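Long-range contacts in glucose-binding protein (PDB 2B3F), which binds glucose or galactose and probably hands the sugar to a membrane transport system as its solute-binding component: residues Leu172-Ala177 / Val343-His348; Asp185-Trp190 / Ser339-Gly344; Arg203-Phe208 / Thr362-Phe367; Pro353-Ser358 / Asp385-Gly390. All coordinates share one frame; numbering follows the deposited sequence.

Contact 1: residues Leu172-Ala177 / Val343-His348; sequences LWESVA and VGSLVH. With GAL (beta-D-galactopyranose), chain G.
Glu174 reaches from helix 166-190 into the turn after strand 341-344, where both of its carboxylate oxygens are gripped. OE2 takes the hydroxyl of Ser345 on its syn lone pair, with Ser345 OG 2.7 Å from Glu174 OE2, and is also hydrogen-bonded to Ser121 OG. OE1 receives two backbone amides: Val347 N stands 2.9 Å from Glu174 OE1 in a nearly straight bond (169°) that arrives from above the carboxylate plane, while the bond from Leu346 N is bent and weak. Glutamate suits the place because its chain, extended beyond CG, spans the gap between helix and turn. Ser345 OG in turn accepts from His348 N at 2.9 Å, an ST motif. The imidazole of His348 then points its edge at the sugar, ND1 hydrogen-bonded to O1 of galactose at 2.7 Å, while NE2 is hydrogen-bonded to His171 ND1. Farther out, Leu346 CD2 meets Trp173 CZ3 obliquely at 4.0 Å, and Val347 CG2 lies against the carboxylate. So many donors around a buried carboxylate are likely to favour its ionised form, and its grip on Ser345 OG, which holds His348 N, is consistent with a second-shell role in positioning the sugar-binding histidine.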
# COMPACT_ATOMS: atom_id res chain seq x y z
N LEU A 172 -7.25 -5.02 -5.63
CA LEU A 172 -8.07 -4.73 -6.80
C LEU A 172 -9.44 -4.16 -6.39
O LEU A 172 -9.90 -3.17 -6.97
CB LEU A 172 -8.28 -6.01 -7.58
CG LEU A 172 -9.23 -5.94 -8.75
CD1 LEU A 172 -8.76 -4.94 -9.81
CD2 LEU A 172 -9.32 -7.38 -9.31
N TRP A 173 -10.07 -4.77 -5.40
CA TRP A 173 -11.38 -4.35 -4.92
C TRP A 173 -11.39 -2.87 -4.49
O TRP A 173 -12.30 -2.15 -4.82
CB TRP A 173 -11.87 -5.21 -3.76
CG TRP A 173 -13.26 -4.85 -3.28
CD1 TRP A 173 -14.45 -5.36 -3.75
CD2 TRP A 173 -13.61 -3.90 -2.25
NE1 TRP A 173 -15.50 -4.79 -3.08
CE2 TRP A 173 -15.03 -3.90 -2.15
CE3 TRP A 173 -12.88 -3.06 -1.41
CZ2 TRP A 173 -15.72 -3.10 -1.24
CZ3 TRP A 173 -13.56 -2.26 -0.51
CH2 TRP A 173 -14.97 -2.28 -0.43
N GLU A 174 -10.35 -2.40 -3.80
CA GLU A 174 -10.40 -1.00 -3.31
C GLU A 174 -10.36 -0.01 -4.47
O GLU A 174 -10.97 1.06 -4.40
CB GLU A 174 -9.40 -0.69 -2.20
CG GLU A 174 -7.93 -0.72 -2.54
CD GLU A 174 -7.06 -0.42 -1.31
OE1 GLU A 174 -7.58 -0.52 -0.16
OE2 GLU A 174 -5.87 -0.11 -1.49
N SER A 175 -9.67 -0.36 -5.55
CA SER A 175 -9.72 0.46 -6.78
C SER A 175 -11.12 0.46 -7.40
O SER A 175 -11.67 1.50 -7.76
CB SER A 175 -8.71 0.02 -7.82
OG SER A 175 -7.45 0.64 -7.63
N VAL A 176 -11.71 -0.73 -7.52
CA VAL A 176 -13.07 -0.85 -8.05
C VAL A 176 -14.06 -0.05 -7.20
O VAL A 176 -14.86 0.72 -7.74
CB VAL A 176 -13.51 -2.34 -8.18
CG1 VAL A 176 -14.99 -2.45 -8.53
CG2 VAL A 176 -12.65 -3.07 -9.21
N ALA A 177 -14.01 -0.23 -5.88
CA ALA A 177 -14.89 0.49 -4.96
C ALA A 177 -14.74 2.01 -5.07
O ALA A 177 -15.74 2.76 -5.07
CB ALA A 177 -14.63 0.04 -3.53
N VAL A 343 -7.36 10.18 -1.05
CA VAL A 343 -8.09 9.32 -0.11
C VAL A 343 -7.12 8.23 0.36
O VAL A 343 -6.02 8.11 -0.20
CB VAL A 343 -9.35 8.65 -0.74
CG1 VAL A 343 -10.33 9.71 -1.30
CG2 VAL A 343 -8.96 7.67 -1.84
N GLY A 344 -7.55 7.46 1.35
CA GLY A 344 -6.68 6.45 1.95
C GLY A 344 -7.04 5.04 1.51
O GLY A 344 -8.20 4.73 1.21
N SER A 345 -6.01 4.20 1.50
CA SER A 345 -6.17 2.75 1.29
C SER A 345 -6.75 2.01 2.48
O SER A 345 -6.41 2.29 3.63
CB SER A 345 -4.80 2.15 0.96
OG SER A 345 -4.85 0.74 0.82
N LEU A 346 -7.61 1.03 2.18
CA LEU A 346 -8.05 0.03 3.15
C LEU A 346 -7.01 -1.06 3.36
O LEU A 346 -6.64 -1.41 4.48
CB LEU A 346 -9.35 -0.65 2.65
CG LEU A 346 -9.76 -1.97 3.30
CD1 LEU A 346 -10.04 -1.77 4.78
CD2 LEU A 346 -10.99 -2.53 2.60
N VAL A 347 -6.56 -1.65 2.25
CA VAL A 347 -5.72 -2.83 2.35
C VAL A 347 -4.36 -2.50 2.97
O VAL A 347 -3.71 -3.34 3.60
CB VAL A 347 -5.59 -3.50 0.96
CG1 VAL A 347 -4.67 -4.69 1.00
CG2 VAL A 347 -6.99 -3.88 0.47
N HIS A 348 -3.98 -1.23 2.83
CA HIS A 348 -2.67 -0.77 3.29
C HIS A 348 -2.79 0.25 4.45
O HIS A 348 -1.93 1.12 4.60
CB HIS A 348 -1.86 -0.28 2.11
CG HIS A 348 -1.77 -1.31 1.02
ND1 HIS A 348 -0.94 -2.40 1.12
CD2 HIS A 348 -2.47 -1.45 -0.12
CE1 HIS A 348 -1.12 -3.17 0.06
NE2 HIS A 348 -2.05 -2.62 -0.71
C1 GAL G . 2.37 -2.54 1.36
C2 GAL G . 3.59 -1.76 1.86
C3 GAL G . 4.63 -1.56 0.77
C4 GAL G . 4.99 -2.90 0.10
C5 GAL G . 3.68 -3.64 -0.26
C6 GAL G . 3.88 -5.01 -0.92
O1 GAL G . 1.46 -2.77 2.39
O2 GAL G . 3.15 -0.50 2.40
O3 GAL G . 5.81 -0.97 1.31
O4 GAL G . 5.79 -3.61 1.01
O5 GAL G . 2.85 -3.80 0.86
O6 GAL G . 4.34 -5.94 0.02

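Contact 2: residues Asp185-Trp190 / Ser339-Gly344; sequences DWNNLW and SNRIVG
After the turn at Asn340, Arg341 opens strand 341-344 and points toward helix 166-190. Its chain is bent at chi2 (76°), which brings the guanidinium tip to tip with Asn187, the amide and guanidinium planes 69° apart, and a salt bridge to Asp184 holds its NH2. A long, flexible cation fits this outer end of the contact, where the charge can stay near solvent. Two residues on, Val343 faces the helix again: CG1 turns to the end of Asn187, CG2 presses obliquely on the pyrrole side of Trp186, and CB itself lies 3.8 Å from Trp186 CD1. A beta-branched residue is at home in a strand, and its two methyls can serve two neighbours at once. Gly344 contributes its carbonyl, which receives the indole N-H in the ring plane, Trp186 NE1 to Gly344 O 2.9 Å. Above one face of that indole, Trp190 NE1 sits over the ring centre. A leucine at Trp186 would lose the indole donor to Gly344 O and would probably loosen the packing against both Val343 and Trp190. The strand runs at 30° to the helix segment, their axes 9.1 Å apart at closest. On its flank it pairs in parallel with strand 272-280, through backbone bonds of Arg341 and Val343 to Phe273, and Met274 of that strand also touches Trp186.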
# COMPACT_ATOMS: atom_id res chain seq x y z
N ASP A 185 -17.98 9.06 -1.04
CA ASP A 185 -18.66 7.88 -0.50
C ASP A 185 -17.68 6.77 -0.11
O ASP A 185 -17.95 6.04 0.84
CB ASP A 185 -19.74 7.34 -1.45
CG ASP A 185 -21.11 7.94 -1.19
OD1 ASP A 185 -21.33 8.57 -0.13
OD2 ASP A 185 -21.97 7.78 -2.07
N TRP A 186 -16.54 6.68 -0.80
CA TRP A 186 -15.41 5.86 -0.28
C TRP A 186 -15.10 6.26 1.16
O TRP A 186 -15.08 5.42 2.07
CB TRP A 186 -14.17 5.94 -1.18
CG TRP A 186 -12.95 5.31 -0.57
CD1 TRP A 186 -11.90 5.96 0.01
CD2 TRP A 186 -12.66 3.92 -0.47
NE1 TRP A 186 -10.99 5.06 0.48
CE2 TRP A 186 -11.42 3.79 0.19
CE3 TRP A 186 -13.34 2.76 -0.87
CZ2 TRP A 186 -10.83 2.54 0.46
CZ3 TRP A 186 -12.76 1.52 -0.60
CH2 TRP A 186 -11.51 1.42 0.05
N ASN A 187 -14.87 7.55 1.40
CA ASN A 187 -14.58 8.03 2.76
C ASN A 187 -15.71 7.74 3.74
O ASN A 187 -15.47 7.49 4.94
CB ASN A 187 -14.27 9.54 2.77
CG ASN A 187 -12.93 9.88 2.08
OD1 ASN A 187 -12.14 8.99 1.75
ND2 ASN A 187 -12.68 11.17 1.86
N ASN A 188 -16.93 7.75 3.23
CA ASN A 188 -18.10 7.51 4.07
C ASN A 188 -18.23 6.07 4.56
O ASN A 188 -18.91 5.84 5.57
CB ASN A 188 -19.38 7.96 3.37
CG ASN A 188 -19.50 9.48 3.31
OD1 ASN A 188 -18.92 10.20 4.13
ND2 ASN A 188 -20.25 9.98 2.32
N LEU A 189 -17.56 5.12 3.91
CA LEU A 189 -17.53 3.77 4.45
C LEU A 189 -16.82 3.74 5.79
O LEU A 189 -17.22 3.01 6.70
CB LEU A 189 -16.84 2.79 3.49
CG LEU A 189 -17.51 2.51 2.16
CD1 LEU A 189 -16.57 1.72 1.24
CD2 LEU A 189 -18.83 1.77 2.35
N TRP A 190 -15.76 4.54 5.91
CA TRP A 190 -14.79 4.37 7.00
C TRP A 190 -15.13 5.20 8.24
O TRP A 190 -14.64 4.91 9.32
CB TRP A 190 -13.36 4.63 6.46
CG TRP A 190 -13.20 3.82 5.23
CD1 TRP A 190 -13.04 4.27 3.97
CD2 TRP A 190 -13.28 2.40 5.15
NE1 TRP A 190 -13.00 3.22 3.09
CE2 TRP A 190 -13.16 2.05 3.79
CE3 TRP A 190 -13.45 1.38 6.09
CZ2 TRP A 190 -13.20 0.74 3.35
CZ3 TRP A 190 -13.48 0.07 5.65
CH2 TRP A 190 -13.36 -0.24 4.30
N SER A 339 -1.49 17.39 -6.92
CA SER A 339 -2.65 17.92 -7.65
C SER A 339 -3.98 17.19 -7.39
O SER A 339 -5.06 17.77 -7.56
CB SER A 339 -2.37 17.87 -9.15
OG SER A 339 -2.38 16.53 -9.62
N ASN A 340 -3.91 15.92 -7.03
CA ASN A 340 -5.11 15.11 -6.97
C ASN A 340 -5.86 15.22 -5.65
O ASN A 340 -5.32 15.67 -4.63
CB ASN A 340 -4.74 13.62 -7.15
CG ASN A 340 -4.35 13.25 -8.57
OD1 ASN A 340 -3.92 14.09 -9.38
ND2 ASN A 340 -4.47 11.97 -8.88
N ARG A 341 -7.12 14.78 -5.66
CA ARG A 341 -7.86 14.53 -4.44
C ARG A 341 -7.25 13.28 -3.79
O ARG A 341 -7.04 12.28 -4.48
CB ARG A 341 -9.32 14.25 -4.80
CG ARG A 341 -10.17 13.69 -3.69
CD ARG A 341 -10.57 14.73 -2.69
NE ARG A 341 -11.36 14.17 -1.59
CZ ARG A 341 -12.69 14.01 -1.58
NH1 ARG A 341 -13.44 14.37 -2.61
NH2 ARG A 341 -13.27 13.48 -0.50
N ILE A 342 -6.98 13.36 -2.49
CA ILE A 342 -6.34 12.26 -1.76
C ILE A 342 -7.37 11.51 -0.93
O ILE A 342 -8.18 12.11 -0.21
CB ILE A 342 -5.22 12.78 -0.81
CG1 ILE A 342 -4.22 13.67 -1.55
CG2 ILE A 342 -4.51 11.62 -0.13
CD1 ILE A 342 -3.65 13.07 -2.77
N VAL A 343 -7.36 10.18 -1.05
CA VAL A 343 -8.09 9.32 -0.11
C VAL A 343 -7.12 8.23 0.36
O VAL A 343 -6.02 8.11 -0.20
CB VAL A 343 -9.35 8.65 -0.74
CG1 VAL A 343 -10.33 9.71 -1.30
CG2 VAL A 343 -8.96 7.67 -1.84
N GLY A 344 -7.55 7.46 1.35
CA GLY A 344 -6.68 6.45 1.95
C GLY A 344 -7.04 5.04 1.51
O GLY A 344 -8.20 4.73 1.21

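Contact 3: residues Arg203-Phe208 / Thr362-Phe367; sequences RAWEVF and TVMEIF
Helices 199-212 and 354-370 cross here at -56°, their segment axes 12.6 Å apart at closest and Trp205 and Phe367 nearest in backbone. So wide a separation is filled by an aromatic cluster of Trp205, Phe208 and Phe367, a buried helix-helix interface in this solute-binding protein. Large side chains suit it because smaller ones would not bridge the gap. Phe367 leaves its helix with CG anti to the backbone N (chi1 -175°) and slides past both other rings, which approach it from the same side of its plane. Trp205 CE3 lies over one of its faces, toward the rim, 3.7 Å from Phe367 CG, while Phe208 CD2 approaches Phe367 CE2 obliquely at 3.6 Å. The planes of Trp205 and Phe367 are inclined at 46°. Met364, bent at chi2 and chi3, curls its flexible end in beside them and meets Phe208 tip to tip in a Met-aromatic contact, SD 3.5 Å from Phe208 CE2. Its methyl CE also reaches Trp205 CZ3, and Val363 CG1 crosses the far end of the indole at about a right angle, 3.7 Å from Trp205 CH2. An alanine at Phe367 would remove the ring shared by Trp205 and Phe208 and would probably leave the two helices poorly packed. Trp173 of helix 166-190 also meets both Trp205 and Phe208. The tip of Phe367 even reaches backbone: its CZ lies 3.4 Å from Trp205 O.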
# COMPACT_ATOMS: atom_id res chain seq x y z
N ARG A 203 -22.98 -2.32 -5.30
CA ARG A 203 -22.54 -2.23 -6.68
C ARG A 203 -21.01 -2.41 -6.89
O ARG A 203 -20.56 -2.90 -7.94
CB ARG A 203 -22.99 -0.88 -7.29
CG ARG A 203 -22.78 -0.84 -8.78
CD ARG A 203 -23.32 0.42 -9.46
NE ARG A 203 -22.53 0.60 -10.69
CZ ARG A 203 -21.73 1.64 -10.96
NH1 ARG A 203 -21.63 2.69 -10.14
NH2 ARG A 203 -21.05 1.63 -12.10
N ALA A 204 -20.21 -2.02 -5.90
CA ALA A 204 -18.77 -2.22 -5.98
C ALA A 204 -18.47 -3.69 -6.22
O ALA A 204 -17.60 -4.03 -7.01
CB ALA A 204 -18.10 -1.72 -4.69
N TRP A 205 -19.20 -4.56 -5.53
CA TRP A 205 -18.99 -5.99 -5.67
C TRP A 205 -19.48 -6.54 -7.01
O TRP A 205 -18.88 -7.46 -7.55
CB TRP A 205 -19.65 -6.75 -4.52
CG TRP A 205 -19.07 -6.45 -3.16
CD1 TRP A 205 -19.56 -5.59 -2.22
CD2 TRP A 205 -17.91 -7.05 -2.58
NE1 TRP A 205 -18.77 -5.60 -1.10
CE2 TRP A 205 -17.75 -6.49 -1.29
CE3 TRP A 205 -16.99 -7.99 -3.02
CZ2 TRP A 205 -16.70 -6.84 -0.44
CZ3 TRP A 205 -15.94 -8.34 -2.19
CH2 TRP A 205 -15.81 -7.77 -0.90
N GLU A 206 -20.56 -5.96 -7.55
CA GLU A 206 -21.05 -6.33 -8.89
C GLU A 206 -20.00 -6.04 -9.95
O GLU A 206 -19.69 -6.91 -10.78
CB GLU A 206 -22.33 -5.55 -9.24
CG GLU A 206 -23.13 -6.04 -10.47
CD GLU A 206 -22.57 -5.70 -11.89
OE1 GLU A 206 -22.04 -4.58 -12.14
OE2 GLU A 206 -22.72 -6.59 -12.79
N VAL A 207 -19.47 -4.82 -9.94
CA VAL A 207 -18.46 -4.46 -10.91
C VAL A 207 -17.22 -5.34 -10.67
O VAL A 207 -16.65 -5.87 -11.60
CB VAL A 207 -18.11 -2.97 -10.86
CG1 VAL A 207 -16.97 -2.65 -11.85
CG2 VAL A 207 -19.36 -2.11 -11.15
N PHE A 208 -16.83 -5.50 -9.41
CA PHE A 208 -15.66 -6.32 -9.05
C PHE A 208 -15.74 -7.75 -9.62
O PHE A 208 -14.78 -8.28 -10.18
CB PHE A 208 -15.50 -6.34 -7.53
CG PHE A 208 -14.34 -7.15 -7.04
CD1 PHE A 208 -13.04 -6.77 -7.33
CD2 PHE A 208 -14.54 -8.27 -6.25
CE1 PHE A 208 -11.97 -7.52 -6.88
CE2 PHE A 208 -13.47 -9.01 -5.79
CZ PHE A 208 -12.18 -8.64 -6.11
N THR A 362 -11.45 -12.62 4.70
CA THR A 362 -12.54 -13.61 4.83
C THR A 362 -13.74 -13.23 3.99
O THR A 362 -14.35 -14.05 3.28
CB THR A 362 -12.98 -13.72 6.31
OG1 THR A 362 -11.85 -14.14 7.08
CG2 THR A 362 -14.11 -14.75 6.49
N VAL A 363 -14.11 -11.95 4.05
CA VAL A 363 -15.13 -11.43 3.17
C VAL A 363 -14.78 -11.71 1.71
O VAL A 363 -15.63 -12.15 0.93
CB VAL A 363 -15.34 -9.91 3.37
CG1 VAL A 363 -16.36 -9.37 2.38
CG2 VAL A 363 -15.77 -9.63 4.78
N MET A 364 -13.54 -11.45 1.33
CA MET A 364 -13.12 -11.66 -0.02
C MET A 364 -13.22 -13.14 -0.39
O MET A 364 -13.71 -13.47 -1.46
CB MET A 364 -11.71 -11.10 -0.25
CG MET A 364 -11.19 -11.28 -1.66
SD MET A 364 -12.23 -10.47 -2.90
CE MET A 364 -12.14 -8.74 -2.34
N GLU A 365 -12.78 -14.04 0.49
CA GLU A 365 -12.97 -15.50 0.27
C GLU A 365 -14.42 -15.85 -0.05
O GLU A 365 -14.70 -16.58 -1.02
CB GLU A 365 -12.51 -16.31 1.47
CG GLU A 365 -11.02 -16.36 1.61
CD GLU A 365 -10.55 -17.22 2.77
OE1 GLU A 365 -11.27 -17.31 3.80
OE2 GLU A 365 -9.43 -17.80 2.66
N ILE A 366 -15.35 -15.32 0.73
CA ILE A 366 -16.76 -15.64 0.52
C ILE A 366 -17.34 -14.99 -0.75
O ILE A 366 -18.30 -15.51 -1.35
CB ILE A 366 -17.64 -15.43 1.80
CG1 ILE A 366 -17.72 -13.97 2.23
CG2 ILE A 366 -17.05 -16.24 2.92
CD1 ILE A 366 -18.82 -13.19 1.60
N PHE A 367 -16.74 -13.90 -1.23
CA PHE A 367 -17.14 -13.43 -2.53
C PHE A 367 -16.58 -14.39 -3.60
O PHE A 367 -17.27 -14.67 -4.57
CB PHE A 367 -16.70 -12.00 -2.85
CG PHE A 367 -17.23 -11.52 -4.15
CD1 PHE A 367 -18.59 -11.24 -4.29
CD2 PHE A 367 -16.41 -11.39 -5.26
CE1 PHE A 367 -19.10 -10.80 -5.49
CE2 PHE A 367 -16.92 -10.97 -6.48
CZ PHE A 367 -18.27 -10.67 -6.59

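Contact 4: residues Pro353-Ser358 / Asp385-Gly390; sequences PESFMS and DQVGLG
Val387 at the end of helix 373-387 and Leu389 just beyond it pack on the first turn of helix 354-370, and no hydrogen bond joins the segments. Val387 points directly at the helix and meets Ser355, which points back. The serine hydroxyl stands between the backbone N and the carbonyl carbon (chi1 60°), so that Ser355 OG comes to 3.5 Å from Val387 CB, while the serine CB packs on Val387 CG1. The small size of serine is consistent with the close approach of the backbones, 6.4 Å between the CA atoms of Ser355 and Val387. The other valine branch, CG2, lies 4.3 Å from Phe356 CB. Leu389 arrives from beyond the helix end, its CG anti to the backbone N (chi1 -172°), and lays CD1 obliquely against the proline ring, 3.8 Å from Pro353 CD. The same methyl also reaches Phe356 CB, at 4.3 Å, and so bridges the two residues. Pro353 stands at the N-cap position; its rigid ring offers an apolar surface to Leu389, and its backbone O accepts from Met357 N. On the opposing segment, Gly388 has positive phi, a conformation that favours glycine and lets the chain leave the helix, after which the tip of Leu389 reaches the helix start. The contact closes the outer end of the two successive helices 354-370 and 373-387. The Phe356 side chain touches Ile383, and its ring meets Trp190 of helix 166-190 edge-to-face, whereas Glu354 ties the helix start to Arg47 and Thr74 in helices 44-55 and 69-76.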
# COMPACT_ATOMS: atom_id res chain seq x y z
N PRO A 353 -9.15 0.08 11.00
CA PRO A 353 -8.28 -0.62 11.93
C PRO A 353 -8.00 -2.05 11.52
O PRO A 353 -8.76 -2.61 10.73
CB PRO A 353 -9.07 -0.59 13.24
CG PRO A 353 -10.47 -0.51 12.81
CD PRO A 353 -10.49 0.31 11.56
N GLU A 354 -6.93 -2.63 12.06
CA GLU A 354 -6.58 -4.02 11.77
C GLU A 354 -7.70 -5.02 12.08
O GLU A 354 -7.82 -6.05 11.42
CB GLU A 354 -5.29 -4.40 12.51
CG GLU A 354 -4.05 -3.68 11.92
CD GLU A 354 -2.71 -4.26 12.36
OE1 GLU A 354 -2.57 -4.57 13.57
OE2 GLU A 354 -1.78 -4.39 11.49
N SER A 355 -8.53 -4.70 13.08
CA SER A 355 -9.69 -5.54 13.44
C SER A 355 -10.58 -5.79 12.22
O SER A 355 -11.05 -6.90 11.99
CB SER A 355 -10.49 -4.87 14.54
OG SER A 355 -10.98 -3.60 14.15
N PHE A 356 -10.78 -4.74 11.42
CA PHE A 356 -11.55 -4.85 10.20
C PHE A 356 -10.68 -5.39 9.05
O PHE A 356 -11.10 -6.31 8.34
CB PHE A 356 -12.12 -3.48 9.81
CG PHE A 356 -13.00 -3.53 8.61
CD1 PHE A 356 -14.36 -3.73 8.72
CD2 PHE A 356 -12.45 -3.43 7.34
CE1 PHE A 356 -15.16 -3.77 7.60
CE2 PHE A 356 -13.25 -3.50 6.21
CZ PHE A 356 -14.61 -3.69 6.35
N MET A 357 -9.49 -4.81 8.84
CA MET A 357 -8.59 -5.26 7.76
C MET A 357 -8.37 -6.77 7.75
O MET A 357 -8.38 -7.41 6.70
CB MET A 357 -7.22 -4.60 7.85
CG MET A 357 -7.21 -3.10 7.69
SD MET A 357 -5.60 -2.38 8.14
CE MET A 357 -4.56 -3.15 6.92
N SER A 358 -8.13 -7.33 8.94
CA SER A 358 -7.79 -8.75 9.05
C SER A 358 -8.98 -9.64 8.68
O SER A 358 -8.79 -10.75 8.23
CB SER A 358 -7.31 -9.07 10.47
OG SER A 358 -8.36 -8.84 11.41
N ASP A 385 -19.93 -3.83 12.04
CA ASP A 385 -20.75 -3.75 13.25
C ASP A 385 -20.06 -4.41 14.45
O ASP A 385 -20.11 -3.88 15.56
CB ASP A 385 -22.10 -4.42 13.02
CG ASP A 385 -22.97 -3.68 12.02
OD1 ASP A 385 -22.76 -2.47 11.79
OD2 ASP A 385 -23.88 -4.33 11.46
N GLN A 386 -19.40 -5.53 14.22
CA GLN A 386 -18.73 -6.28 15.30
C GLN A 386 -17.53 -5.53 15.86
O GLN A 386 -17.27 -5.60 17.06
CB GLN A 386 -18.31 -7.66 14.80
CG GLN A 386 -19.50 -8.60 14.58
CD GLN A 386 -19.18 -9.82 13.74
OE1 GLN A 386 -18.08 -9.95 13.21
NE2 GLN A 386 -20.14 -10.72 13.63
N VAL A 387 -16.81 -4.81 15.00
CA VAL A 387 -15.61 -4.10 15.46
C VAL A 387 -15.91 -2.65 15.82
O VAL A 387 -15.02 -1.94 16.33
CB VAL A 387 -14.44 -4.18 14.46
CG1 VAL A 387 -14.16 -5.63 14.11
CG2 VAL A 387 -14.72 -3.33 13.20
N GLY A 388 -17.13 -2.21 15.57
CA GLY A 388 -17.52 -0.83 15.87
C GLY A 388 -16.84 0.17 14.96
O GLY A 388 -16.36 1.21 15.41
N LEU A 389 -16.81 -0.16 13.67
CA LEU A 389 -16.10 0.65 12.67
C LEU A 389 -16.56 2.09 12.76
O LEU A 389 -17.76 2.35 12.76
CB LEU A 389 -16.34 0.09 11.26
CG LEU A 389 -15.51 0.69 10.12
CD1 LEU A 389 -14.05 0.28 10.27
CD2 LEU A 389 -16.05 0.27 8.78
N GLY A 390 -15.60 3.01 12.88
CA GLY A 390 -15.89 4.44 13.07
C GLY A 390 -15.69 4.95 14.49
O GLY A 390 -15.68 6.16 14.73

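In the fold
Contacts 1 and 2 share Val343 and Gly344 and join helix 166-190 to strand 341-344 and to the turn that follows it, their centres about 10 Å apart; Glu174 CB packs on Trp186 CH2 at 3.7 Å. Contact 1 alone holds a residue of the galactose pocket. From it, packing spreads outward: Trp173 NE1 lies 3.3 Å from Trp205 CE2 of contact 3, whose centre is about 13 Å away, and Leu346 CD1 lies 3.9 Å from Phe356 CD2 of contact 4. Contact 4 also meets contact 2, through Trp190 CZ3 and Phe356 CE2 at 3.6 Å. Contacts 3 and 4 draw on one helix, 354-370, yet their centres stand about 17 Å apart.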